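Long-range contact in squalene synthase HpnC (Alicyclobacillus acidocaldarius subsp. acidocaldarius, PDB 4HD1), which probably catalyses the head-to-head condensation of two prenyl diphosphates: residues A[22-27]-A[50-55]. Sequence-based numbering, arbitrary orientation.
Sequences TRSHYE and FCRGVD
R52 NH1 is gripped by two oxygens near the end of helix 12-25: the carbonyl oxygen of L21, its stronger partner, and S24 OG. The bond to S24 OG is weak, 3.1 Å long and bent to 135° at the hydrogen, with the hydroxyl lying at the edge of the guanidinium, near its plane. The aliphatic part of R52 does separate work. CG stands anti to the backbone N (chi1 178°), a position from which it meets one face of the H25 imidazole, 3.7 Å from the ring centroid in a CH-pi contact. The guanidinium itself is not stacked flat on that ring; farther back, NH1 lies 3.5 Å from H25 CB. At its rim the imidazole finds a different partner, for H25 NE2 donates to D55 OD2 over 3.2 Å at 152°. OD2 accepts on its anti lone pair and sits a little out of the imidazole plane. Thus one histidine meets two successive turns of helix 41-56, by its face at R52 and by its edge at D55. Replacing H25 with an alanine would probably leave D55 OD2 without its imidazole donor and open a gap where the ring lay over R52 CG. Y26, just past the helix end, reaches the same helix with its tip: OH sits 3.3 Å from C51 CB, while H25 CD2 rests over its ring face and Y48 meets the ring edge-to-face. D55 and D56 open an aspartate-rich sequence, which in relatives binds diphosphate through magnesium. The histidine-carboxylate bond and the bonds of R52 thus tie the C-terminal turn of helix 12-25 to the part of helix 41-56 where this motif begins, and the NE2 bond may bias the orientation of the D55 carboxylate.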
loop_
_atom_site.group_PDB
_atom_site.type_symbol
_atom_site.label_atom_id
_atom_site.label_comp_id
_atom_site.label_asym_id
_atom_site.label_seq_id
_atom_site.Cartn_x
_atom_site.Cartn_y
_atom_site.Cartn_z
ATOM N N THR A 22 -10.876 -3.514 10.458
ATOM C CA THR A 22 -10.295 -2.360 9.791
ATOM C C THR A 22 -10.055 -1.198 10.754
ATOM O O THR A 22 -8.926 -0.704 10.857
ATOM C CB THR A 22 -11.138 -1.926 8.572
ATOM O OG1 THR A 22 -11.090 -2.962 7.580
ATOM C CG2 THR A 22 -10.618 -0.617 7.974
ATOM N N ARG A 23 -11.097 -0.783 11.472
ATOM C CA ARG A 23 -10.987 0.364 12.378
ATOM C C ARG A 23 -9.965 0.161 13.499
ATOM O O ARG A 23 -9.270 1.102 13.874
ATOM C CB ARG A 23 -12.357 0.771 12.934
ATOM C CG ARG A 23 -13.262 1.404 11.883
ATOM C CD ARG A 23 -14.628 1.788 12.438
ATOM N NE ARG A 23 -14.622 3.092 13.106
ATOM C CZ ARG A 23 -14.836 3.287 14.409
ATOM N NH1 ARG A 23 -15.085 2.265 15.222
ATOM N NH2 ARG A 23 -14.806 4.518 14.902
ATOM N N SER A 24 -9.847 -1.064 14.005
ATOM C CA SER A 24 -8.882 -1.350 15.066
ATOM C C SER A 24 -7.439 -1.425 14.554
ATOM O O SER A 24 -6.510 -1.084 15.281
ATOM C CB SER A 24 -9.241 -2.636 15.808
ATOM O OG SER A 24 -8.763 -3.775 15.112
ATOM N N HIS A 25 -7.258 -1.873 13.313
ATOM C CA HIS A 25 -5.917 -2.027 12.731
ATOM C C HIS A 25 -5.364 -0.757 12.135
ATOM O O HIS A 25 -4.174 -0.477 12.274
ATOM C CB HIS A 25 -5.895 -3.156 11.701
ATOM C CG HIS A 25 -4.514 -3.479 11.170
ATOM N ND1 HIS A 25 -3.621 -4.204 11.868
ATOM C CD2 HIS A 25 -3.898 -3.159 9.960
ATOM C CE1 HIS A 25 -2.488 -4.335 11.149
ATOM N NE2 HIS A 25 -2.659 -3.697 9.981
ATOM N N TYR A 26 -6.208 0.019 11.460
ATOM C CA TYR A 26 -5.762 1.251 10.803
ATOM C C TYR A 26 -6.222 2.482 11.580
ATOM O O TYR A 26 -7.391 2.870 11.511
ATOM C CB TYR A 26 -6.251 1.311 9.345
ATOM C CG TYR A 26 -5.769 0.170 8.462
ATOM C CD1 TYR A 26 -4.571 0.272 7.746
ATOM C CD2 TYR A 26 -6.514 -1.006 8.336
ATOM C CE1 TYR A 26 -4.130 -0.768 6.937
ATOM C CE2 TYR A 26 -6.084 -2.049 7.530
ATOM C CZ TYR A 26 -4.892 -1.927 6.836
ATOM O OH TYR A 26 -4.457 -2.960 6.035
ATOM N N GLU A 27 -5.294 3.092 12.314
ATOM C CA GLU A 27 -5.601 4.225 13.193
ATOM C C GLU A 27 -6.174 5.432 12.455
ATOM O O GLU A 27 -6.975 6.178 13.011
ATOM C CB GLU A 27 -4.378 4.639 14.028
ATOM C CG GLU A 27 -3.081 4.854 13.252
ATOM C CD GLU A 27 -2.171 3.633 13.258
ATOM O OE1 GLU A 27 -2.584 2.565 12.757
ATOM O OE2 GLU A 27 -1.030 3.746 13.756
ATOM N N PHE A 50 -8.960 -7.579 4.332
ATOM C CA PHE A 50 -8.080 -8.481 3.591
ATOM C C PHE A 50 -6.594 -8.107 3.747
ATOM O O PHE A 50 -5.762 -8.982 3.985
ATOM C CB PHE A 50 -8.471 -8.562 2.110
ATOM C CG PHE A 50 -7.455 -9.284 1.263
ATOM C CD1 PHE A 50 -7.529 -10.667 1.085
ATOM C CD2 PHE A 50 -6.403 -8.589 0.671
ATOM C CE1 PHE A 50 -6.587 -11.336 0.321
ATOM C CE2 PHE A 50 -5.453 -9.252 -0.087
ATOM C CZ PHE A 50 -5.546 -10.627 -0.263
ATOM N N CYS A 51 -6.265 -6.822 3.609
ATOM C CA CYS A 51 -4.878 -6.356 3.763
ATOM C C CYS A 51 -4.357 -6.549 5.191
ATOM O O CYS A 51 -3.197 -6.904 5.384
ATOM C CB CYS A 51 -4.733 -4.888 3.355
ATOM S SG CYS A 51 -5.143 -4.546 1.632
ATOM N N ARG A 52 -5.217 -6.308 6.181
ATOM C CA ARG A 52 -4.880 -6.569 7.577
ATOM C C ARG A 52 -4.466 -8.033 7.756
ATOM O O ARG A 52 -3.499 -8.329 8.459
ATOM C CB ARG A 52 -6.055 -6.229 8.503
ATOM C CG ARG A 52 -5.791 -6.526 9.976
ATOM C CD ARG A 52 -7.038 -7.005 10.703
ATOM N NE ARG A 52 -6.707 -7.658 11.971
ATOM C CZ ARG A 52 -6.858 -7.113 13.177
ATOM N NH1 ARG A 52 -7.355 -5.886 13.310
ATOM N NH2 ARG A 52 -6.516 -7.802 14.258
ATOM N N GLY A 53 -5.202 -8.933 7.108
ATOM C CA GLY A 53 -4.915 -10.366 7.154
ATOM C C GLY A 53 -3.522 -10.690 6.647
ATOM O O GLY A 53 -2.832 -11.518 7.228
ATOM N N VAL A 54 -3.103 -10.029 5.569
ATOM C CA VAL A 54 -1.745 -10.212 5.044
ATOM C C VAL A 54 -0.696 -9.609 5.992
ATOM O O VAL A 54 0.353 -10.214 6.215
ATOM C CB VAL A 54 -1.567 -9.649 3.609
ATOM C CG1 VAL A 54 -0.250 -10.132 3.004
ATOM C CG2 VAL A 54 -2.728 -10.056 2.711
ATOM N N ASP A 55 -0.987 -8.434 6.553
ATOM C CA ASP A 55 -0.098 -7.798 7.535
ATOM C C ASP A 55 0.181 -8.699 8.737
ATOM O O ASP A 55 1.332 -8.856 9.141
ATOM C CB ASP A 55 -0.670 -6.461 8.018
ATOM C CG ASP A 55 -0.556 -5.352 6.978
ATOM O OD1 ASP A 55 0.083 -5.562 5.924
ATOM O OD2 ASP A 55 -1.110 -4.256 7.224
#